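Local coordinates for RavA (Legionella pneumophila str. Paris, PDB 6WO6), which is a Legionella effector linked to cell invasion that probably acts inside the host cell; its biochemical activity is left open, at residues R147-S151 with F171-R175; K166-A170 with S199-F203; V87-I92 with L122-L127. The protein carries 2 engineered substitutions. All blocks are in the same frame, centred on the assembly; numbering follows the deposited sequence.

Contact 1 of 3, residues R147-S151 with F171-R175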
ATOM      1  N   ARG A 147      12.476   7.407  -1.347  1.00 78.13           N
ATOM      2  CA  ARG A 147      11.951   6.117  -0.907  1.00 74.84           C
ATOM      3  C   ARG A 147      13.000   5.312  -0.148  1.00 73.33           C
ATOM      4  O   ARG A 147      12.725   4.775   0.931  1.00 71.51           O
ATOM      5  CB  ARG A 147      11.434   5.337  -2.116  1.00 73.59           C
ATOM      6  CG  ARG A 147      10.563   4.145  -1.777  1.00 71.55           C
ATOM      7  CD  ARG A 147       9.850   3.637  -3.020  1.00 72.53           C
ATOM      8  NE  ARG A 147       8.896   4.613  -3.540  1.00 73.74           N
ATOM      9  CZ  ARG A 147       8.357   4.558  -4.754  1.00 74.84           C
ATOM     10  NH1 ARG A 147       8.684   3.576  -5.582  1.00 74.70           N
ATOM     11  NH2 ARG A 147       7.496   5.488  -5.143  1.00 76.59           N
ATOM     12  N   SER A 148      14.215   5.225  -0.691  1.00 75.05           N
ATOM     13  CA  SER A 148      15.263   4.453  -0.037  1.00 75.70           C
ATOM     14  C   SER A 148      15.890   5.188   1.140  1.00 75.61           C
ATOM     15  O   SER A 148      16.519   4.544   1.987  1.00 74.33           O
ATOM     16  CB  SER A 148      16.348   4.071  -1.046  1.00 79.10           C
ATOM     17  OG  SER A 148      16.918   5.223  -1.641  1.00 83.74           O
ATOM     18  N   ARG A 149      15.735   6.510   1.221  1.00 76.65           N
ATOM     19  CA  ARG A 149      16.288   7.224   2.367  1.00 77.32           C
ATOM     20  C   ARG A 149      15.397   7.050   3.592  1.00 72.77           C
ATOM     21  O   ARG A 149      15.882   6.680   4.670  1.00 72.22           O
ATOM     22  CB  ARG A 149      16.475   8.706   2.030  1.00 82.48           C
ATOM     23  CG  ARG A 149      17.025   9.537   3.181  1.00 85.62           C
ATOM     24  CD  ARG A 149      18.139  10.472   2.736  1.00 92.11           C
ATOM     25  NE  ARG A 149      19.458   9.865   2.901  1.00 97.18           N
ATOM     26  CZ  ARG A 149      20.124   9.831   4.051  1.00100.63           C
ATOM     27  NH1 ARG A 149      21.320   9.260   4.113  1.00102.28           N
ATOM     28  NH2 ARG A 149      19.594  10.365   5.146  1.00100.80           N
ATOM     29  N   VAL A 150      14.091   7.309   3.432  1.00 69.67           N
ATOM     30  CA  VAL A 150      13.105   7.004   4.472  1.00 66.03           C
ATOM     31  C   VAL A 150      13.392   5.635   5.062  1.00 66.27           C
ATOM     32  O   VAL A 150      13.683   5.499   6.257  1.00 66.51           O
ATOM     33  CB  VAL A 150      11.673   7.073   3.906  1.00 61.79           C
ATOM     34  CG1 VAL A 150      10.663   6.550   4.917  1.00 58.10           C
ATOM     35  CG2 VAL A 150      11.315   8.487   3.492  1.00 63.60           C
ATOM     36  N   SER A 151      13.350   4.608   4.207  1.00 66.16           N
ATOM     37  CA  SER A 151      13.607   3.237   4.636  1.00 64.50           C
ATOM     38  C   SER A 151      14.874   3.146   5.477  1.00 65.04           C
ATOM     39  O   SER A 151      14.863   2.572   6.574  1.00 63.53           O
ATOM     40  CB  SER A 151      13.700   2.318   3.414  1.00 62.42           C
ATOM     41  OG  SER A 151      13.623   0.953   3.789  1.00 58.91           O
ATOM     42  N   PHE A 171       7.068  -0.541   0.259  1.00 49.72           N
ATOM     43  CA  PHE A 171       7.835   0.200  -0.737  1.00 51.40           C
ATOM     44  C   PHE A 171       8.076  -0.638  -1.985  1.00 50.21           C
ATOM     45  O   PHE A 171       7.971  -0.134  -3.111  1.00 50.14           O
ATOM     46  CB  PHE A 171       9.164   0.666  -0.141  1.00 54.71           C
ATOM     47  CG  PHE A 171       9.068   1.944   0.638  1.00 57.36           C
ATOM     48  CD1 PHE A 171       8.033   2.834   0.405  1.00 58.53           C
ATOM     49  CD2 PHE A 171      10.015   2.260   1.598  1.00 59.55           C
ATOM     50  CE1 PHE A 171       7.943   4.018   1.120  1.00 60.35           C
ATOM     51  CE2 PHE A 171       9.931   3.440   2.316  1.00 61.05           C
ATOM     52  CZ  PHE A 171       8.893   4.320   2.077  1.00 61.60           C
ATOM     53  N   ALA A 172       8.402  -1.925  -1.808  1.00 49.12           N
ATOM     54  CA  ALA A 172       8.618  -2.795  -2.960  1.00 49.31           C
ATOM     55  C   ALA A 172       7.352  -2.934  -3.796  1.00 50.08           C
ATOM     56  O   ALA A 172       7.402  -2.876  -5.033  1.00 50.22           O
ATOM     57  CB  ALA A 172       9.102  -4.170  -2.496  1.00 44.15           C
ATOM     58  N   VAL A 173       6.207  -3.126  -3.138  1.00 49.20           N
ATOM     59  CA  VAL A 173       4.955  -3.282  -3.876  1.00 47.58           C
ATOM     60  C   VAL A 173       4.627  -2.009  -4.651  1.00 52.51           C
ATOM     61  O   VAL A 173       4.218  -2.065  -5.819  1.00 54.12           O
ATOM     62  CB  VAL A 173       3.816  -3.688  -2.924  1.00 44.17           C
ATOM     63  CG1 VAL A 173       2.467  -3.533  -3.610  1.00 43.23           C
ATOM     64  CG2 VAL A 173       4.008  -5.121  -2.468  1.00 41.10           C
ATOM     65  N   ARG A 174       4.818  -0.844  -4.026  1.00 55.40           N
ATOM     66  CA  ARG A 174       4.565   0.415  -4.727  1.00 58.87           C
ATOM     67  C   ARG A 174       5.492   0.574  -5.929  1.00 60.31           C
ATOM     68  O   ARG A 174       5.054   0.949  -7.026  1.00 61.72           O
ATOM     69  CB  ARG A 174       4.726   1.591  -3.764  1.00 61.22           C
ATOM     70  CG  ARG A 174       4.533   2.955  -4.408  1.00 64.92           C
ATOM     71  CD  ARG A 174       3.067   3.353  -4.455  1.00 69.23           C
ATOM     72  NE  ARG A 174       2.834   4.463  -5.374  1.00 76.39           N
ATOM     73  CZ  ARG A 174       3.008   5.746  -5.068  1.00 81.90           C
ATOM     74  NH1 ARG A 174       2.768   6.683  -5.975  1.00 84.65           N
ATOM     75  NH2 ARG A 174       3.424   6.094  -3.858  1.00 83.59           N
ATOM     76  N   ARG A 175       6.784   0.291  -5.736  1.00 60.41           N
ATOM     77  CA  ARG A 175       7.751   0.421  -6.822  1.00 61.89           C
ATOM     78  C   ARG A 175       7.394  -0.483  -7.995  1.00 59.20           C
ATOM     79  O   ARG A 175       7.489  -0.073  -9.160  1.00 58.56           O
ATOM     80  CB  ARG A 175       9.155   0.101  -6.306  1.00 65.90           C
ATOM     81  CG  ARG A 175      10.231   0.062  -7.376  1.00 71.47           C
ATOM     82  CD  ARG A 175      11.497  -0.598  -6.853  1.00 76.74           C
ATOM     83  NE  ARG A 175      11.244  -1.957  -6.380  1.00 80.47           N
ATOM     84  CZ  ARG A 175      12.191  -2.807  -5.993  1.00 83.94           C
ATOM     85  NH1 ARG A 175      11.864  -4.024  -5.578  1.00 84.07           N
ATOM     86  NH2 ARG A 175      13.467  -2.444  -6.025  1.00 86.22           N
TER

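Contact 2 of 3, residues K166-A170 with S199-F203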
ATOM      1  N   LYS A 166       7.957  -4.444   7.222  1.00 43.83           N
ATOM      2  CA  LYS A 166       6.709  -4.095   6.547  1.00 43.04           C
ATOM      3  C   LYS A 166       6.882  -2.866   5.661  1.00 44.63           C
ATOM      4  O   LYS A 166       6.300  -2.793   4.571  1.00 44.72           O
ATOM      5  CB  LYS A 166       5.599  -3.864   7.573  1.00 42.10           C
ATOM      6  CG  LYS A 166       5.205  -5.102   8.367  1.00 42.52           C
ATOM      7  CD  LYS A 166       4.630  -6.191   7.479  1.00 43.47           C
ATOM      8  CE  LYS A 166       4.346  -7.447   8.284  1.00 45.82           C
ATOM      9  NZ  LYS A 166       4.001  -8.602   7.413  1.00 48.51           N
ATOM     10  N   VAL A 167       7.674  -1.890   6.111  1.00 45.71           N
ATOM     11  CA  VAL A 167       7.913  -0.704   5.290  1.00 46.27           C
ATOM     12  C   VAL A 167       8.662  -1.081   4.019  1.00 46.75           C
ATOM     13  O   VAL A 167       8.337  -0.604   2.923  1.00 47.87           O
ATOM     14  CB  VAL A 167       8.660   0.371   6.101  1.00 46.50           C
ATOM     15  CG1 VAL A 167       9.247   1.426   5.177  1.00 46.82           C
ATOM     16  CG2 VAL A 167       7.716   1.014   7.097  1.00 47.25           C
ATOM     17  N   GLY A 168       9.675  -1.944   4.143  1.00 45.99           N
ATOM     18  CA  GLY A 168      10.348  -2.440   2.953  1.00 47.45           C
ATOM     19  C   GLY A 168       9.393  -3.127   1.992  1.00 48.95           C
ATOM     20  O   GLY A 168       9.443  -2.897   0.778  1.00 50.00           O
ATOM     21  N   HIS A 169       8.497  -3.961   2.526  1.00 48.37           N
ATOM     22  CA  HIS A 169       7.556  -4.688   1.678  1.00 50.20           C
ATOM     23  C   HIS A 169       6.619  -3.738   0.935  1.00 53.53           C
ATOM     24  O   HIS A 169       6.393  -3.881  -0.276  1.00 54.70           O
ATOM     25  CB  HIS A 169       6.758  -5.677   2.526  1.00 51.30           C
ATOM     26  CG  HIS A 169       7.578  -6.806   3.067  1.00 55.71           C
ATOM     27  ND1 HIS A 169       7.141  -7.613   4.096  1.00 57.61           N
ATOM     28  CD2 HIS A 169       8.801  -7.270   2.718  1.00 57.87           C
ATOM     29  CE1 HIS A 169       8.063  -8.522   4.360  1.00 58.90           C
ATOM     30  NE2 HIS A 169       9.079  -8.337   3.538  1.00 58.46           N
ATOM     31  N   ALA A 170       6.051  -2.764   1.653  1.00 52.55           N
ATOM     32  CA  ALA A 170       5.130  -1.823   1.023  1.00 49.63           C
ATOM     33  C   ALA A 170       5.837  -0.977  -0.029  1.00 50.17           C
ATOM     34  O   ALA A 170       5.276  -0.716  -1.102  1.00 52.92           O
ATOM     35  CB  ALA A 170       4.477  -0.930   2.080  1.00 48.18           C
ATOM     36  N   SER A 199       2.710  -9.890   0.354  1.00 48.29           N
ATOM     37  CA  SER A 199       2.933  -8.446   0.344  1.00 48.99           C
ATOM     38  C   SER A 199       1.857  -7.734  -0.466  1.00 49.57           C
ATOM     39  O   SER A 199       1.404  -6.648  -0.082  1.00 47.60           O
ATOM     40  CB  SER A 199       4.320  -8.119  -0.210  1.00 50.13           C
ATOM     41  OG  SER A 199       5.333  -8.395   0.739  1.00 52.02           O
ATOM     42  N   CYS A 200       1.438  -8.328  -1.589  1.00 51.11           N
ATOM     43  CA  CYS A 200       0.357  -7.744  -2.379  1.00 50.82           C
ATOM     44  C   CYS A 200      -0.947  -7.716  -1.592  1.00 50.75           C
ATOM     45  O   CYS A 200      -1.684  -6.724  -1.631  1.00 52.95           O
ATOM     46  CB  CYS A 200       0.170  -8.518  -3.685  1.00 51.56           C
ATOM     47  SG  CYS A 200       1.551  -8.405  -4.859  1.00 52.01           S
ATOM     48  N   ILE A 201      -1.244  -8.790  -0.860  1.00 49.41           N
ATOM     49  CA  ILE A 201      -2.501  -8.857  -0.120  1.00 50.44           C
ATOM     50  C   ILE A 201      -2.474  -7.914   1.079  1.00 54.74           C
ATOM     51  O   ILE A 201      -3.439  -7.184   1.335  1.00 54.50           O
ATOM     52  CB  ILE A 201      -2.794 -10.309   0.300  1.00 47.33           C
ATOM     53  CG1 ILE A 201      -3.069 -11.170  -0.936  1.00 43.72           C
ATOM     54  CG2 ILE A 201      -3.966 -10.365   1.270  1.00 46.92           C
ATOM     55  CD1 ILE A 201      -3.260 -12.634  -0.635  1.00 43.91           C
ATOM     56  N   GLU A 202      -1.366  -7.912   1.830  1.00 58.58           N
ATOM     57  CA  GLU A 202      -1.265  -7.072   3.020  1.00 60.15           C
ATOM     58  C   GLU A 202      -1.408  -5.593   2.687  1.00 58.71           C
ATOM     59  O   GLU A 202      -1.935  -4.824   3.499  1.00 61.04           O
ATOM     60  CB  GLU A 202       0.068  -7.319   3.732  1.00 62.35           C
ATOM     61  CG  GLU A 202      -0.010  -8.306   4.886  1.00 67.61           C
ATOM     62  CD  GLU A 202       1.329  -8.499   5.583  1.00 71.17           C
ATOM     63  OE1 GLU A 202       2.337  -7.942   5.098  1.00 71.68           O
ATOM     64  OE2 GLU A 202       1.373  -9.209   6.612  1.00 72.53           O
ATOM     65  N   PHE A 203      -0.951  -5.177   1.508  1.00 54.33           N
ATOM     66  CA  PHE A 203      -0.969  -3.778   1.099  1.00 52.16           C
ATOM     67  C   PHE A 203      -1.816  -3.580  -0.151  1.00 49.67           C
ATOM     68  O   PHE A 203      -1.450  -2.828  -1.056  1.00 48.99           O
ATOM     69  CB  PHE A 203       0.450  -3.264   0.869  1.00 53.08           C
ATOM     70  CG  PHE A 203       1.332  -3.349   2.085  1.00 54.94           C
ATOM     71  CD1 PHE A 203       1.217  -2.419   3.109  1.00 56.08           C
ATOM     72  CD2 PHE A 203       2.281  -4.353   2.200  1.00 54.85           C
ATOM     73  CE1 PHE A 203       2.033  -2.496   4.230  1.00 55.85           C
ATOM     74  CE2 PHE A 203       3.097  -4.435   3.316  1.00 54.18           C
ATOM     75  CZ  PHE A 203       2.973  -3.506   4.332  1.00 54.96           C
TER
HETATM   76  O   HOH W   1       4.347  -8.514   3.723  1.00 65.80           O

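Contact 3 of 3, residues V87-I92 with L122-L127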
ATOM      1  N   VAL A  87       7.316  10.312  22.280  1.00 62.50           N
ATOM      2  CA  VAL A  87       7.470   9.115  21.452  1.00 60.12           C
ATOM      3  C   VAL A  87       6.132   8.714  20.839  1.00 57.08           C
ATOM      4  O   VAL A  87       6.010   8.548  19.614  1.00 57.23           O
ATOM      5  CB  VAL A  87       8.078   7.965  22.275  1.00 61.33           C
ATOM      6  CG1 VAL A  87       8.050   6.669  21.474  1.00 61.26           C
ATOM      7  CG2 VAL A  87       9.497   8.307  22.695  1.00 63.50           C
ATOM      8  N   LYS A  88       5.105   8.558  21.679  1.00 55.23           N
ATOM      9  CA  LYS A  88       3.825   8.081  21.165  1.00 53.36           C
ATOM     10  C   LYS A  88       3.187   9.090  20.214  1.00 55.09           C
ATOM     11  O   LYS A  88       2.609   8.704  19.191  1.00 53.54           O
ATOM     12  CB  LYS A  88       2.870   7.748  22.310  1.00 53.65           C
ATOM     13  CG  LYS A  88       1.484   7.334  21.829  1.00 55.53           C
ATOM     14  CD  LYS A  88       0.869   6.247  22.695  1.00 55.61           C
ATOM     15  CE  LYS A  88      -0.558   5.940  22.255  1.00 54.79           C
ATOM     16  NZ  LYS A  88      -1.188   4.879  23.090  1.00 54.41           N
ATOM     17  N   LYS A  89       3.283  10.385  20.525  1.00 56.63           N
ATOM     18  CA  LYS A  89       2.685  11.404  19.670  1.00 57.24           C
ATOM     19  C   LYS A  89       3.347  11.420  18.299  1.00 57.44           C
ATOM     20  O   LYS A  89       2.664  11.450  17.267  1.00 55.88           O
ATOM     21  CB  LYS A  89       2.794  12.775  20.342  1.00 60.36           C
ATOM     22  CG  LYS A  89       2.214  13.925  19.534  1.00 65.96           C
ATOM     23  CD  LYS A  89       0.718  13.746  19.332  1.00 71.48           C
ATOM     24  CE  LYS A  89       0.335  13.879  17.864  1.00 76.36           C
ATOM     25  NZ  LYS A  89      -1.016  13.311  17.594  1.00 77.74           N
ATOM     26  N   ARG A  90       4.683  11.385  18.267  1.00 59.21           N
ATOM     27  CA  ARG A  90       5.382  11.432  16.990  1.00 61.34           C
ATOM     28  C   ARG A  90       5.162  10.165  16.174  1.00 61.14           C
ATOM     29  O   ARG A  90       5.138  10.228  14.940  1.00 61.71           O
ATOM     30  CB  ARG A  90       6.874  11.670  17.215  1.00 62.70           C
ATOM     31  CG  ARG A  90       7.185  13.041  17.784  1.00 66.17           C
ATOM     32  CD  ARG A  90       8.674  13.240  17.980  1.00 69.31           C
ATOM     33  NE  ARG A  90       8.954  14.500  18.660  1.00 74.77           N
ATOM     34  CZ  ARG A  90      10.174  14.934  18.955  1.00 79.73           C
ATOM     35  NH1 ARG A  90      11.234  14.208  18.629  1.00 80.86           N
ATOM     36  NH2 ARG A  90      10.334  16.095  19.576  1.00 82.93           N
ATOM     37  N   ILE A  91       4.993   9.013  16.829  1.00 60.29           N
ATOM     38  CA  ILE A  91       4.722   7.801  16.061  1.00 58.98           C
ATOM     39  C   ILE A  91       3.290   7.805  15.531  1.00 59.39           C
ATOM     40  O   ILE A  91       3.048   7.482  14.363  1.00 58.82           O
ATOM     41  CB  ILE A  91       5.014   6.549  16.904  1.00 57.28           C
ATOM     42  CG1 ILE A  91       6.524   6.375  17.074  1.00 60.03           C
ATOM     43  CG2 ILE A  91       4.399   5.314  16.258  1.00 54.27           C
ATOM     44  CD1 ILE A  91       6.908   5.230  17.986  1.00 61.51           C
ATOM     45  N   ILE A  92       2.322   8.182  16.369  1.00 60.28           N
ATOM     46  CA  ILE A  92       0.921   8.111  15.965  1.00 59.98           C
ATOM     47  C   ILE A  92       0.584   9.190  14.942  1.00 63.62           C
ATOM     48  O   ILE A  92      -0.293   8.995  14.091  1.00 61.78           O
ATOM     49  CB  ILE A  92       0.021   8.178  17.216  1.00 58.55           C
ATOM     50  CG1 ILE A  92      -0.171   6.775  17.798  1.00 57.02           C
ATOM     51  CG2 ILE A  92      -1.320   8.836  16.920  1.00 59.63           C
ATOM     52  CD1 ILE A  92      -0.658   5.759  16.786  1.00 56.63           C
ATOM     53  N   LEU A 122       8.995   1.110  24.325  1.00 57.40           N
ATOM     54  CA  LEU A 122       7.755   1.861  24.162  1.00 53.67           C
ATOM     55  C   LEU A 122       7.451   2.114  22.690  1.00 52.86           C
ATOM     56  O   LEU A 122       6.291   2.041  22.268  1.00 51.41           O
ATOM     57  CB  LEU A 122       7.839   3.184  24.921  1.00 51.59           C
ATOM     58  CG  LEU A 122       6.672   4.137  24.654  1.00 51.24           C
ATOM     59  CD1 LEU A 122       5.379   3.583  25.232  1.00 51.63           C
ATOM     60  CD2 LEU A 122       6.959   5.524  25.194  1.00 52.18           C
ATOM     61  N   ALA A 123       8.478   2.421  21.896  1.00 52.98           N
ATOM     62  CA  ALA A 123       8.272   2.633  20.466  1.00 51.58           C
ATOM     63  C   ALA A 123       7.723   1.377  19.803  1.00 52.83           C
ATOM     64  O   ALA A 123       6.754   1.436  19.037  1.00 53.68           O
ATOM     65  CB  ALA A 123       9.582   3.062  19.805  1.00 50.97           C
ATOM     66  N   ILE A 124       8.328   0.224  20.097  1.00 52.60           N
ATOM     67  CA  ILE A 124       7.871  -1.031  19.506  1.00 50.69           C
ATOM     68  C   ILE A 124       6.458  -1.362  19.972  1.00 52.89           C
ATOM     69  O   ILE A 124       5.651  -1.907  19.208  1.00 53.36           O
ATOM     70  CB  ILE A 124       8.859  -2.165  19.837  1.00 48.85           C
ATOM     71  CG1 ILE A 124      10.252  -1.827  19.310  1.00 48.75           C
ATOM     72  CG2 ILE A 124       8.372  -3.482  19.259  1.00 47.61           C
ATOM     73  CD1 ILE A 124      10.298  -1.591  17.817  1.00 48.71           C
ATOM     74  N   ASP A 125       6.131  -1.035  21.226  1.00 56.52           N
ATOM     75  CA  ASP A 125       4.790  -1.319  21.733  1.00 59.93           C
ATOM     76  C   ASP A 125       3.743  -0.424  21.078  1.00 58.87           C
ATOM     77  O   ASP A 125       2.620  -0.866  20.811  1.00 59.80           O
ATOM     78  CB  ASP A 125       4.757  -1.163  23.253  1.00 64.46           C
ATOM     79  CG  ASP A 125       5.550  -2.243  23.963  1.00 70.03           C
ATOM     80  OD1 ASP A 125       5.658  -3.355  23.405  1.00 71.81           O
ATOM     81  OD2 ASP A 125       6.064  -1.983  25.073  1.00 73.16           O
ATOM     82  N   VAL A 126       4.089   0.839  20.818  1.00 56.85           N
ATOM     83  CA  VAL A 126       3.176   1.718  20.092  1.00 57.09           C
ATOM     84  C   VAL A 126       3.020   1.247  18.651  1.00 58.00           C
ATOM     85  O   VAL A 126       1.926   1.310  18.074  1.00 58.52           O
ATOM     86  CB  VAL A 126       3.660   3.179  20.165  1.00 56.81           C
ATOM     87  CG1 VAL A 126       2.795   4.075  19.295  1.00 56.96           C
ATOM     88  CG2 VAL A 126       3.633   3.671  21.597  1.00 58.62           C
ATOM     89  N   LEU A 127       4.105   0.751  18.052  1.00 56.55           N
ATOM     90  CA  LEU A 127       4.041   0.267  16.678  1.00 54.40           C
ATOM     91  C   LEU A 127       3.248  -1.027  16.563  1.00 57.55           C
ATOM     92  O   LEU A 127       2.725  -1.335  15.486  1.00 59.91           O
ATOM     93  CB  LEU A 127       5.451   0.062  16.128  1.00 51.55           C
ATOM     94  CG  LEU A 127       6.246   1.327  15.814  1.00 51.66           C
ATOM     95  CD1 LEU A 127       7.691   0.992  15.492  1.00 51.80           C
ATOM     96  CD2 LEU A 127       5.605   2.079  14.662  1.00 52.10           C
TER

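Contact 1 of 3, residues R147-S151 with F171-R175
R147 O is approached by two groups. S151 N makes a weak helical hydrogen bond to it at 3.3 Å, and F171 CE2 comes in from the facing helix to 3.4 Å of R147 O. Helices 147-157 and 162-181 follow each other in the chain, and their segments here run nearly antiparallel, as in a helical hairpin. These short segments lie 11.9 Å apart, axis to axis. R147 and F171 fill much of this separation. CG of R147 is anti to the backbone N (chi1 -166°), which lays the aliphatic part of the side chain over one face of the F171 ring. R147 CG is 3.6 Å from the F171 ring centroid and 16° off the normal, a CH-pi contact. The rim of the same ring meets V150, with V150 CG1 4.0 Å from F171 CZ. V150 also packs on H103 and L107 of helix 102-107.

The R147 chain bends at chi3. Its guanidinium then reaches the next turn of helix 162-181. R147 NH1 is 3.5 Å from R175 CA, and R174 CG sits over one guanidinium face, 4.0 Å from R147 NH2. The R174 guanidinium is turned 37° from that of R147. R174 NH2 bonds to A139 O, and R174 NH1 forms a salt bridge with E178. R147 NH2 makes a long, weak ion pair with E178. The two arginines therefore gather near one carboxylate, which probably offsets their like charge. No hydrogen bond joins the two segments, so the hairpin is held here by the methylenes of R147 on an aromatic face, while the guanidinium lies within long, weak ion-pair range of E178.

Contact 2 of 3, residues K166-A170 with S199-F203
The backbones come closest at two points, with H169 CA 6.1 Å from S199 CA and A170 CA 6.4 Å from F203 CA, just where F203 leaves the helical course of helix 197-202. F203 lies against helix 162-181. A170 CB stands over the centre of its ring, 3.6 Å from the F203 centroid and 10° off the normal, a CH-pi contact. F203 CZ also comes to 3.4 Å from K166 O. A chi1 of -60° sets CG of F203 anti to the carbonyl carbon, which turns the ring onto A170 and K166. In this all-helical fold the ring also touches V132 and A135 of helix 131-141, so one phenylalanine at a helix end joins three helices. Nearer the surface, K166 crosses E202 at about a right angle in a salt bridge. K166 NZ bonds to E202 OE2 at 2.8 Å, on the syn lone pair, and more weakly to E202 OE1. A water is hydrogen-bonded to S199 OG at 3.1 Å and accepts a weak bond from H169 ND1. It also lies near E202 OE1, but too close for that bond to be relied on. S199 OG is 3.6 Å from H169 CG, at the root of the imidazole.

Contact 3 of 3, residues V87-I92 with L122-L127
I91 meets three residues of helix 120-127. Its CG2 branch is 3.7 Å from V126 CG1, and I91 CG2 is also 3.8 Å from L127 CD2. The other branch turns to A123, where I91 CD1 lies 3.8 Å from A123 CA. CG2 of I91 is anti to the backbone N while CG1 is anti to the carbonyl carbon (chi1 -72°), and this split sends the two branches to different partners. One turn earlier, V87 and L122 slide past each other in opposite directions, with V87 CB 4.0 Å from L122 CD2.

V126 uses both of its methyls. CG1 goes to I91, and V126 CG2 packs on the aliphatic chain of K88, 3.9 Å from K88 CD. The contact across the segments is apolar, without a hydrogen bond. The amine of K88 passes beyond it, and K88 NZ bonds to C52 O and V49 O near the C-terminal end of helix 38-51. The lysine therefore gives its methylenes to the core and its charge to backbone carbonyls.

The two short segments cross at -40°, with their axes 9.8 Å apart. Helix 38-51 covers L122 and V126 through L50. F116 of helix 115-118 lies on V87 and I91. F158, in a loop, packs on A123 and L127, so helices 38-51 and 115-118 and the loop at F158 all pack against the crossing.

From the N terminus, contact 3 comes first. It brings helix 120-127 back onto helix 77-92 and closes a loop of 29 residues. It is complete before the other two begin. Contact 1 opens at 147-151, contact 2 at 166-170, contact 1 closes at 171-175 and contact 2 closes at 199-203, so the two cross along the chain. Their loops hold 19 and 28 residues. Both use helix 162-181, which joins helix 147-157 to helix 197-202. They touch where V173 CG2 packs 3.8 Å from S199 CB. Contact 3 lies apart in the elongated chain, its centre about 21 Å from that of contact 1 and about 20 Å from that of contact 2.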